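Local coordinates for protein HTH-type transcriptional repressor Rv2887 (Mycobacterium tuberculosis, PDB 5HSM) that represses the methyltransferase gene htm (Rv0560c) and several other genes by binding DNA as a homodimer, and also binds salicylate, para-aminosalicylic acid and gemfibrozil, at residues L54-L65 with M87-E95; E95-P103 with A114-L123. One frame throughout, in Å; residues are numbered along the deposited sequence.

Contact 1 (L54-L65 with M87-E95)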
loop_
_atom_site.group_PDB
_atom_site.type_symbol
_atom_site.label_atom_id
_atom_site.label_comp_id
_atom_site.label_asym_id
_atom_site.label_seq_id
_atom_site.Cartn_x
_atom_site.Cartn_y
_atom_site.Cartn_z
ATOM N N LEU A 54 -9.458 -13.396 -12.359
ATOM C CA LEU A 54 -9.354 -12.035 -11.836
ATOM C C LEU A 54 -7.964 -11.716 -11.335
ATOM O O LEU A 54 -7.337 -12.544 -10.674
ATOM C CB LEU A 54 -10.341 -11.829 -10.684
ATOM C CG LEU A 54 -11.833 -11.829 -10.983
ATOM C CD1 LEU A 54 -12.601 -11.850 -9.700
ATOM C CD2 LEU A 54 -12.146 -10.574 -11.751
ATOM N N THR A 55 -7.493 -10.512 -11.649
ATOM C CA THR A 55 -6.350 -9.935 -10.966
ATOM C C THR A 55 -6.830 -9.203 -9.732
ATOM O O THR A 55 -8.021 -8.948 -9.568
ATOM C CB THR A 55 -5.589 -8.950 -11.858
ATOM O OG1 THR A 55 -6.426 -7.815 -12.116
ATOM C CG2 THR A 55 -5.211 -9.616 -13.175
ATOM N N LEU A 56 -5.905 -8.844 -8.861
ATOM C CA LEU A 56 -6.283 -8.085 -7.675
ATOM C C LEU A 56 -6.964 -6.734 -8.011
ATOM O O LEU A 56 -8.012 -6.417 -7.442
ATOM C CB LEU A 56 -5.048 -7.888 -6.786
ATOM C CG LEU A 56 -5.295 -7.465 -5.343
ATOM C CD1 LEU A 56 -6.375 -8.327 -4.768
ATOM C CD2 LEU A 56 -4.023 -7.633 -4.535
ATOM N N PRO A 57 -6.394 -5.934 -8.938
ATOM C CA PRO A 57 -7.088 -4.675 -9.257
ATOM C C PRO A 57 -8.484 -4.869 -9.878
ATOM O O PRO A 57 -9.417 -4.088 -9.615
ATOM C CB PRO A 57 -6.144 -4.007 -10.261
ATOM C CG PRO A 57 -4.803 -4.594 -9.966
ATOM C CD PRO A 57 -5.075 -6.009 -9.604
ATOM N N GLU A 58 -8.631 -5.909 -10.693
ATOM C CA GLU A 58 -9.939 -6.256 -11.242
ATOM C C GLU A 58 -10.926 -6.590 -10.140
ATOM O O GLU A 58 -12.077 -6.135 -10.165
ATOM C CB GLU A 58 -9.819 -7.435 -12.226
ATOM C CG GLU A 58 -9.200 -7.014 -13.543
ATOM C CD GLU A 58 -8.725 -8.186 -14.396
ATOM O OE1 GLU A 58 -8.942 -9.355 -14.007
ATOM O OE2 GLU A 58 -8.124 -7.919 -15.460
ATOM N N PHE A 59 -10.484 -7.384 -9.166
ATOM C CA PHE A 59 -11.345 -7.689 -8.033
ATOM C C PHE A 59 -11.735 -6.431 -7.248
ATOM O O PHE A 59 -12.893 -6.260 -6.882
ATOM C CB PHE A 59 -10.685 -8.679 -7.084
ATOM C CG PHE A 59 -11.442 -8.841 -5.810
ATOM C CD1 PHE A 59 -12.721 -9.383 -5.819
ATOM C CD2 PHE A 59 -10.905 -8.414 -4.611
ATOM C CE1 PHE A 59 -13.441 -9.510 -4.638
ATOM C CE2 PHE A 59 -11.611 -8.537 -3.429
ATOM C CZ PHE A 59 -12.881 -9.093 -3.441
ATOM N N VAL A 60 -10.771 -5.561 -6.984
ATOM C CA VAL A 60 -11.062 -4.317 -6.259
ATOM C C VAL A 60 -12.138 -3.487 -6.989
ATOM O O VAL A 60 -13.122 -3.026 -6.372
ATOM C CB VAL A 60 -9.774 -3.502 -6.055
ATOM C CG1 VAL A 60 -10.081 -2.117 -5.511
ATOM C CG2 VAL A 60 -8.834 -4.249 -5.089
ATOM N N CYS A 61 -11.977 -3.331 -8.302
ATOM C CA CYS A 61 -12.978 -2.639 -9.120
ATOM C C CYS A 61 -14.358 -3.307 -9.043
ATOM O O CYS A 61 -15.373 -2.654 -8.782
ATOM C CB CYS A 61 -12.520 -2.576 -10.579
ATOM S SG CYS A 61 -13.704 -1.815 -11.720
ATOM N N LEU A 62 -14.384 -4.614 -9.297
ATOM C CA LEU A 62 -15.597 -5.423 -9.175
ATOM C C LEU A 62 -16.328 -5.215 -7.837
ATOM O O LEU A 62 -17.544 -5.003 -7.797
ATOM C CB LEU A 62 -15.223 -6.901 -9.356
ATOM C CG LEU A 62 -16.285 -7.948 -9.683
ATOM C CD1 LEU A 62 -16.946 -7.639 -11.016
ATOM C CD2 LEU A 62 -15.639 -9.324 -9.717
ATOM N N ARG A 63 -15.580 -5.265 -6.741
ATOM C CA ARG A 63 -16.161 -5.126 -5.418
ATOM C C ARG A 63 -16.733 -3.718 -5.212
ATOM O O ARG A 63 -17.838 -3.546 -4.662
ATOM C CB ARG A 63 -15.115 -5.449 -4.344
ATOM C CG ARG A 63 -15.655 -5.361 -2.938
ATOM C CD ARG A 63 -14.976 -6.350 -2.023
ATOM N NE ARG A 63 -15.612 -6.397 -0.710
ATOM C CZ ARG A 63 -16.753 -7.035 -0.449
ATOM N NH1 ARG A 63 -17.403 -7.683 -1.412
ATOM N NH2 ARG A 63 -17.249 -7.025 0.781
ATOM N N MET A 64 -15.988 -2.716 -5.674
ATOM C CA MET A 64 -16.445 -1.330 -5.570
ATOM C C MET A 64 -17.762 -1.117 -6.322
ATOM O O MET A 64 -18.683 -0.454 -5.829
ATOM C CB MET A 64 -15.383 -0.371 -6.104
ATOM C CG MET A 64 -14.211 -0.176 -5.173
ATOM S SD MET A 64 -13.179 1.214 -5.665
ATOM C CE MET A 64 -12.516 0.636 -7.216
ATOM N N LEU A 65 -17.841 -1.678 -7.523
ATOM C CA LEU A 65 -19.061 -1.584 -8.322
ATOM C C LEU A 65 -20.226 -2.415 -7.775
ATOM O O LEU A 65 -21.396 -2.069 -7.984
ATOM C CB LEU A 65 -18.771 -1.993 -9.763
ATOM C CG LEU A 65 -18.118 -0.895 -10.597
ATOM C CD1 LEU A 65 -17.796 -1.416 -11.989
ATOM C CD2 LEU A 65 -19.055 0.299 -10.682
ATOM N N MET A 87 -7.586 2.323 -14.364
ATOM C CA MET A 87 -8.941 1.883 -14.056
ATOM C C MET A 87 -9.698 1.580 -15.342
ATOM O O MET A 87 -10.455 0.617 -15.396
ATOM C CB MET A 87 -9.698 2.923 -13.232
ATOM C CG MET A 87 -11.070 2.442 -12.783
ATOM S SD MET A 87 -10.966 0.885 -11.881
ATOM C CE MET A 87 -10.131 1.420 -10.389
ATOM N N ASN A 88 -9.504 2.405 -16.370
ATOM C CA ASN A 88 -10.120 2.152 -17.669
ATOM C C ASN A 88 -9.713 0.789 -18.200
ATOM O O ASN A 88 -10.546 0.045 -18.719
ATOM C CB ASN A 88 -9.744 3.231 -18.686
ATOM C CG ASN A 88 -10.439 4.553 -18.423
ATOM O OD1 ASN A 88 -11.512 4.595 -17.825
ATOM N ND2 ASN A 88 -9.834 5.644 -18.884
ATOM N N THR A 89 -8.428 0.464 -18.068
ATOM C CA THR A 89 -7.939 -0.851 -18.471
ATOM C C THR A 89 -8.614 -1.986 -17.690
ATOM O O THR A 89 -9.061 -2.980 -18.273
ATOM C CB THR A 89 -6.421 -0.952 -18.291
ATOM O OG1 THR A 89 -5.783 0.004 -19.149
ATOM C CG2 THR A 89 -5.927 -2.355 -18.631
ATOM N N VAL A 90 -8.680 -1.828 -16.371
ATOM C CA VAL A 90 -9.322 -2.818 -15.518
ATOM C C VAL A 90 -10.775 -3.031 -15.939
ATOM O O VAL A 90 -11.252 -4.168 -16.072
ATOM C CB VAL A 90 -9.256 -2.390 -14.030
ATOM C CG1 VAL A 90 -10.200 -3.222 -13.199
ATOM C CG2 VAL A 90 -7.827 -2.520 -13.507
ATOM N N LEU A 91 -11.474 -1.924 -16.164
ATOM C CA LEU A 91 -12.852 -1.957 -16.602
ATOM C C LEU A 91 -13.016 -2.636 -17.962
ATOM O O LEU A 91 -13.974 -3.361 -18.180
ATOM C CB LEU A 91 -13.414 -0.538 -16.661
ATOM C CG LEU A 91 -13.790 0.060 -15.306
ATOM C CD1 LEU A 91 -14.138 1.524 -15.483
ATOM C CD2 LEU A 91 -14.971 -0.703 -14.719
ATOM N N ARG A 92 -12.087 -2.389 -18.877
ATOM C CA ARG A 92 -12.133 -3.034 -20.188
ATOM C C ARG A 92 -11.991 -4.544 -20.033
ATOM O O ARG A 92 -12.769 -5.311 -20.606
ATOM C CB ARG A 92 -11.040 -2.484 -21.110
ATOM C CG ARG A 92 -10.996 -3.134 -22.489
ATOM C CD ARG A 92 -12.331 -2.993 -23.215
ATOM N NE ARG A 92 -12.300 -3.582 -24.553
ATOM C CZ ARG A 92 -13.384 -3.866 -25.269
ATOM N NH1 ARG A 92 -14.593 -3.621 -24.778
ATOM N NH2 ARG A 92 -13.259 -4.398 -26.477
ATOM N N LYS A 93 -11.008 -4.977 -19.249
ATOM C CA LYS A 93 -10.832 -6.413 -19.044
ATOM C C LYS A 93 -12.054 -7.051 -18.370
ATOM O O LYS A 93 -12.427 -8.181 -18.701
ATOM C CB LYS A 93 -9.568 -6.690 -18.234
ATOM C CG LYS A 93 -8.299 -6.530 -19.052
ATOM C CD LYS A 93 -7.067 -6.410 -18.173
ATOM C CE LYS A 93 -5.867 -5.937 -18.984
ATOM N NZ LYS A 93 -6.060 -6.148 -20.448
ATOM N N LEU A 94 -12.692 -6.329 -17.452
ATOM C CA LEU A 94 -13.904 -6.853 -16.820
ATOM C C LEU A 94 -15.084 -6.911 -17.791
ATOM O O LEU A 94 -15.904 -7.831 -17.717
ATOM C CB LEU A 94 -14.273 -6.023 -15.591
ATOM C CG LEU A 94 -13.385 -6.241 -14.363
ATOM C CD1 LEU A 94 -13.723 -5.244 -13.264
ATOM C CD2 LEU A 94 -13.560 -7.648 -13.850
ATOM N N GLU A 95 -15.176 -5.940 -18.698
ATOM C CA GLU A 95 -16.207 -5.981 -19.732
ATOM C C GLU A 95 -15.974 -7.204 -20.607
ATOM O O GLU A 95 -16.909 -7.940 -20.933
ATOM C CB GLU A 95 -16.197 -4.713 -20.591
ATOM C CG GLU A 95 -16.595 -3.443 -19.858
ATOM C CD GLU A 95 -16.209 -2.191 -20.624
ATOM O OE1 GLU A 95 -15.851 -2.316 -21.815
ATOM O OE2 GLU A 95 -16.254 -1.087 -20.035
#
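Cys61 is the knob of this helix crossing: its side chain sits in a hole made by Met87, Val90, Leu91 and Leu94. With chi1 at 177° the sulfur swings away from its own backbone N and runs deep into the hole, where Cys61 SG lies 3.4 Å from Leu91 CD2 and 3.8 Å from Leu94 CD1. Cys61 CB fills the near side, 3.6 Å from Val90 CG1. Leu94 spreads its two methyls over different neighbours, CD1 against the carbonyl oxygen of Glu58 and the cysteine sulfur, CD2 across Leu54 at about a right angle (CD2 to CD2 3.9 Å). The two axes, 9.4 Å apart at their closest, cross at -82°. This is the winged-helix DNA-binding domain of a MarR protein; helix 84-96, by its position probably the recognition helix, is packed here against helix 56-67. At one end of the seam Met64 and Met87 reach for each other tip to tip, their CE methyls 4.0 Å apart, with helix 73-79 touching both side chains. Beyond buried Glu58 the contact opens to solvent, bordered by exposed Pro57 and Lys93. Pro57 offers CB to Val90 CG2, and Lys93 lays its aliphatic stem across the carboxylate, Lys93 CD 3.3 Å from Glu58 OE2, while Lys93 NZ leads away and stays 5.7 Å from that oxygen, too far for a salt bridge. The other carboxylate oxygen serves a capping box: Thr55 N reaches Glu58 OE1 from well above the carboxylate plane, and Glu58 N returns a bond to Thr55 OG1.

Contact 2 (E95-P103 with A114-L123). With SO4 (sulfate ion), chain C.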
loop_
_atom_site.group_PDB
_atom_site.type_symbol
_atom_site.label_atom_id
_atom_site.label_comp_id
_atom_site.label_asym_id
_atom_site.label_seq_id
_atom_site.Cartn_x
_atom_site.Cartn_y
_atom_site.Cartn_z
ATOM N N GLU A 95 -15.176 -5.940 -18.698
ATOM C CA GLU A 95 -16.207 -5.981 -19.732
ATOM C C GLU A 95 -15.974 -7.204 -20.607
ATOM O O GLU A 95 -16.909 -7.940 -20.933
ATOM C CB GLU A 95 -16.197 -4.713 -20.591
ATOM C CG GLU A 95 -16.595 -3.443 -19.858
ATOM C CD GLU A 95 -16.209 -2.191 -20.624
ATOM O OE1 GLU A 95 -15.851 -2.316 -21.815
ATOM O OE2 GLU A 95 -16.254 -1.087 -20.035
ATOM N N ASP A 96 -14.714 -7.421 -20.968
ATOM C CA ASP A 96 -14.332 -8.563 -21.794
ATOM C C ASP A 96 -14.775 -9.894 -21.198
ATOM O O ASP A 96 -15.081 -10.844 -21.932
ATOM C CB ASP A 96 -12.811 -8.599 -22.009
ATOM C CG ASP A 96 -12.319 -7.485 -22.901
ATOM O OD1 ASP A 96 -13.163 -6.785 -23.492
ATOM O OD2 ASP A 96 -11.083 -7.345 -23.053
ATOM N N ALA A 97 -14.770 -9.970 -19.873
ATOM C CA ALA A 97 -15.149 -11.192 -19.175
ATOM C C ALA A 97 -16.656 -11.259 -18.926
ATOM O O ALA A 97 -17.145 -12.212 -18.321
ATOM C CB ALA A 97 -14.390 -11.304 -17.859
ATOM N N GLY A 98 -17.384 -10.248 -19.395
ATOM C CA GLY A 98 -18.833 -10.207 -19.257
ATOM C C GLY A 98 -19.307 -9.922 -17.842
ATOM O O GLY A 98 -20.473 -10.161 -17.495
ATOM N N ALA A 99 -18.404 -9.385 -17.026
ATOM C CA ALA A 99 -18.696 -9.089 -15.625
ATOM C C ALA A 99 -19.177 -7.651 -15.443
ATOM O O ALA A 99 -19.976 -7.355 -14.549
ATOM C CB ALA A 99 -17.462 -9.345 -14.774
ATOM N N VAL A 100 -18.662 -6.760 -16.282
ATOM C CA VAL A 100 -19.061 -5.362 -16.276
ATOM C C VAL A 100 -19.829 -5.065 -17.556
ATOM O O VAL A 100 -19.394 -5.450 -18.646
ATOM C CB VAL A 100 -17.831 -4.433 -16.136
ATOM C CG1 VAL A 100 -18.150 -3.012 -16.579
ATOM C CG2 VAL A 100 -17.327 -4.445 -14.693
ATOM N N ALA A 101 -20.974 -4.393 -17.429
ATOM C CA ALA A 101 -21.857 -4.182 -18.578
ATOM C C ALA A 101 -21.241 -3.222 -19.598
ATOM O O ALA A 101 -20.420 -2.378 -19.246
ATOM C CB ALA A 101 -23.222 -3.667 -18.109
ATOM N N ARG A 102 -21.635 -3.363 -20.862
ATOM C CA ARG A 102 -21.077 -2.546 -21.938
ATOM C C ARG A 102 -21.510 -1.086 -21.796
ATOM O O ARG A 102 -22.686 -0.792 -21.672
ATOM C CB ARG A 102 -21.483 -3.117 -23.297
ATOM C CG ARG A 102 -20.877 -4.472 -23.576
ATOM C CD ARG A 102 -19.374 -4.336 -23.722
ATOM N NE ARG A 102 -18.759 -5.623 -24.004
ATOM C CZ ARG A 102 -18.654 -6.141 -25.222
ATOM N NH1 ARG A 102 -19.115 -5.473 -26.274
ATOM N NH2 ARG A 102 -18.086 -7.326 -25.386
ATOM N N PRO A 103 -20.544 -0.165 -21.791
ATOM C CA PRO A 103 -20.734 1.251 -21.445
ATOM C C PRO A 103 -21.674 2.012 -22.371
ATOM O O PRO A 103 -22.853 2.119 -22.049
ATOM C CB PRO A 103 -19.324 1.818 -21.556
ATOM C CG PRO A 103 -18.625 0.889 -22.477
ATOM C CD PRO A 103 -19.151 -0.456 -22.158
ATOM N N ALA A 114 -20.292 2.815 -14.800
ATOM C CA ALA A 114 -20.174 1.373 -15.004
ATOM C C ALA A 114 -21.059 0.600 -14.037
ATOM O O ALA A 114 -21.325 1.040 -12.913
ATOM C CB ALA A 114 -18.729 0.926 -14.865
ATOM N N THR A 115 -21.514 -0.558 -14.488
ATOM C CA THR A 115 -22.356 -1.423 -13.681
ATOM C C THR A 115 -21.965 -2.872 -13.874
ATOM O O THR A 115 -21.353 -3.234 -14.882
ATOM C CB THR A 115 -23.849 -1.281 -14.040
ATOM O OG1 THR A 115 -24.031 -1.522 -15.443
ATOM C CG2 THR A 115 -24.356 0.101 -13.698
ATOM N N LEU A 116 -22.340 -3.701 -12.913
ATOM C CA LEU A 116 -22.126 -5.131 -13.038
ATOM C C LEU A 116 -23.306 -5.798 -13.734
ATOM O O LEU A 116 -24.461 -5.367 -13.592
ATOM C CB LEU A 116 -21.927 -5.763 -11.669
ATOM C CG LEU A 116 -20.827 -5.190 -10.780
ATOM C CD1 LEU A 116 -20.662 -6.119 -9.597
ATOM C CD2 LEU A 116 -19.528 -5.077 -11.577
ATOM N N THR A 117 -22.999 -6.868 -14.461
ATOM C CA THR A 117 -23.997 -7.769 -15.034
ATOM C C THR A 117 -24.387 -8.792 -13.978
ATOM O O THR A 117 -23.791 -8.822 -12.898
ATOM C CB THR A 117 -23.432 -8.508 -16.249
ATOM O OG1 THR A 117 -22.282 -9.259 -15.831
ATOM C CG2 THR A 117 -23.006 -7.524 -17.323
ATOM N N ALA A 118 -25.353 -9.658 -14.287
ATOM C CA ALA A 118 -25.661 -10.773 -13.392
ATOM C C ALA A 118 -24.402 -11.619 -13.116
ATOM O O ALA A 118 -24.107 -11.983 -11.966
ATOM C CB ALA A 118 -26.788 -11.643 -13.982
ATOM N N ARG A 119 -23.654 -11.907 -14.177
ATOM C CA ARG A 119 -22.410 -12.665 -14.053
ATOM C C ARG A 119 -21.406 -11.933 -13.174
ATOM O O ARG A 119 -20.707 -12.542 -12.356
ATOM C CB ARG A 119 -21.803 -12.926 -15.430
ATOM C CG ARG A 119 -20.472 -13.675 -15.388
ATOM C CD ARG A 119 -19.943 -13.947 -16.790
ATOM N NE ARG A 119 -20.890 -14.724 -17.585
ATOM C CZ ARG A 119 -20.615 -15.232 -18.780
ATOM N NH1 ARG A 119 -19.414 -15.044 -19.317
ATOM N NH2 ARG A 119 -21.535 -15.927 -19.437
ATOM N N GLY A 120 -21.333 -10.619 -13.346
ATOM C CA GLY A 120 -20.473 -9.794 -12.519
ATOM C C GLY A 120 -20.817 -9.801 -11.040
ATOM O O GLY A 120 -19.918 -9.817 -10.191
ATOM N N ARG A 121 -22.108 -9.772 -10.720
ATOM C CA ARG A 121 -22.525 -9.745 -9.319
ATOM C C ARG A 121 -22.213 -11.106 -8.690
ATOM O O ARG A 121 -21.728 -11.198 -7.544
ATOM C CB ARG A 121 -24.024 -9.390 -9.204
ATOM C CG ARG A 121 -24.344 -7.999 -9.751
ATOM C CD ARG A 121 -25.799 -7.548 -9.506
ATOM N NE ARG A 121 -26.772 -8.356 -10.239
ATOM C CZ ARG A 121 -27.196 -8.099 -11.476
ATOM N NH1 ARG A 121 -26.729 -7.049 -12.146
ATOM N NH2 ARG A 121 -28.098 -8.893 -12.044
ATOM N N ALA A 122 -22.465 -12.166 -9.461
ATOM C CA ALA A 122 -22.191 -13.508 -8.967
ATOM C C ALA A 122 -20.696 -13.661 -8.700
ATOM O O ALA A 122 -20.278 -14.193 -7.652
ATOM C CB ALA A 122 -22.666 -14.552 -9.954
ATOM N N LEU A 123 -19.903 -13.180 -9.654
ATOM C CA LEU A 123 -18.438 -13.261 -9.571
ATOM C C LEU A 123 -17.921 -12.462 -8.403
ATOM O O LEU A 123 -16.980 -12.876 -7.732
ATOM C CB LEU A 123 -17.785 -12.758 -10.862
ATOM C CG LEU A 123 -16.269 -12.914 -10.984
ATOM C CD1 LEU A 123 -15.873 -14.398 -10.926
ATOM C CD2 LEU A 123 -15.763 -12.268 -12.265
HETATM S S SO4 C . -28.963 -11.456 -9.288
HETATM O O1 SO4 C . -27.926 -12.461 -9.081
HETATM O O2 SO4 C . -29.457 -11.564 -10.660
HETATM O O3 SO4 C . -28.405 -10.126 -9.051
HETATM O O4 SO4 C . -30.052 -11.694 -8.344
#
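Thr117 meets the turn after helix 84-96 with every atom of its side chain. CB lies near Gly98 O and, more distantly, Ala99 O. Thr117 OG1, held between the backbone N and the carbonyl carbon (chi1 59°), gives its proton to Gly98 O at 2.6 Å and accepts from Gly120 N at 3.0 Å, which makes Thr117 the N-cap of helix 118-139. The methyl, Thr117 CG2, lies against the same Gly98 O and over to Ala101, 3.7 Å from Ala101 N and close to Ala101 CB. The backbones join in as well: Thr117 N bonds to Ala99 O and Ala101 N to Thr115 O, so that Val100 and Leu116 form a single beta bridge. Gly98, at positive phi, closes helix 84-96 in a Schellman motif. Gly120 passes close by, its CA making a CA-H...O contact of 3.2 Å with Ala99 O. On the buried side Val100 CG2 touches Leu116 CD2 at 3.9 Å, and Leu116 goes on to pack against helix 56-67. On the outer side Arg121 NE holds O3 of a sulfate, probably from the crystallisation liquor, at 2.7 Å, with two weak bonds from NH2, one to O3 and one to O2. One hydroxyl that both gives and accepts thus ties the turn that closes helix 84-96 to the start of helix 118-139, and with the two backbone bonds it should fix how the two sit together.

Helix 84-96 runs through both contacts, which share Glu95 and have centres 10 Å apart. Contact 1 uses the helix's side and is largely buried, held by leucines, valine and sulfur atoms between two helices; contact 2 uses what follows its C-terminal end, is only partly buried, and relies on backbone carbonyls, N-H groups and a threonine. They meet directly: Leu94 O probably accepts from Ala99 N and Val100 N, while Leu65 of contact 1 packs on Leu116 of contact 2. The hydrophobic layer between helices 56-67 and 84-96 therefore continues into the segment leading to helix 118-139, so the winged-helix domain is joined to the start of that helix.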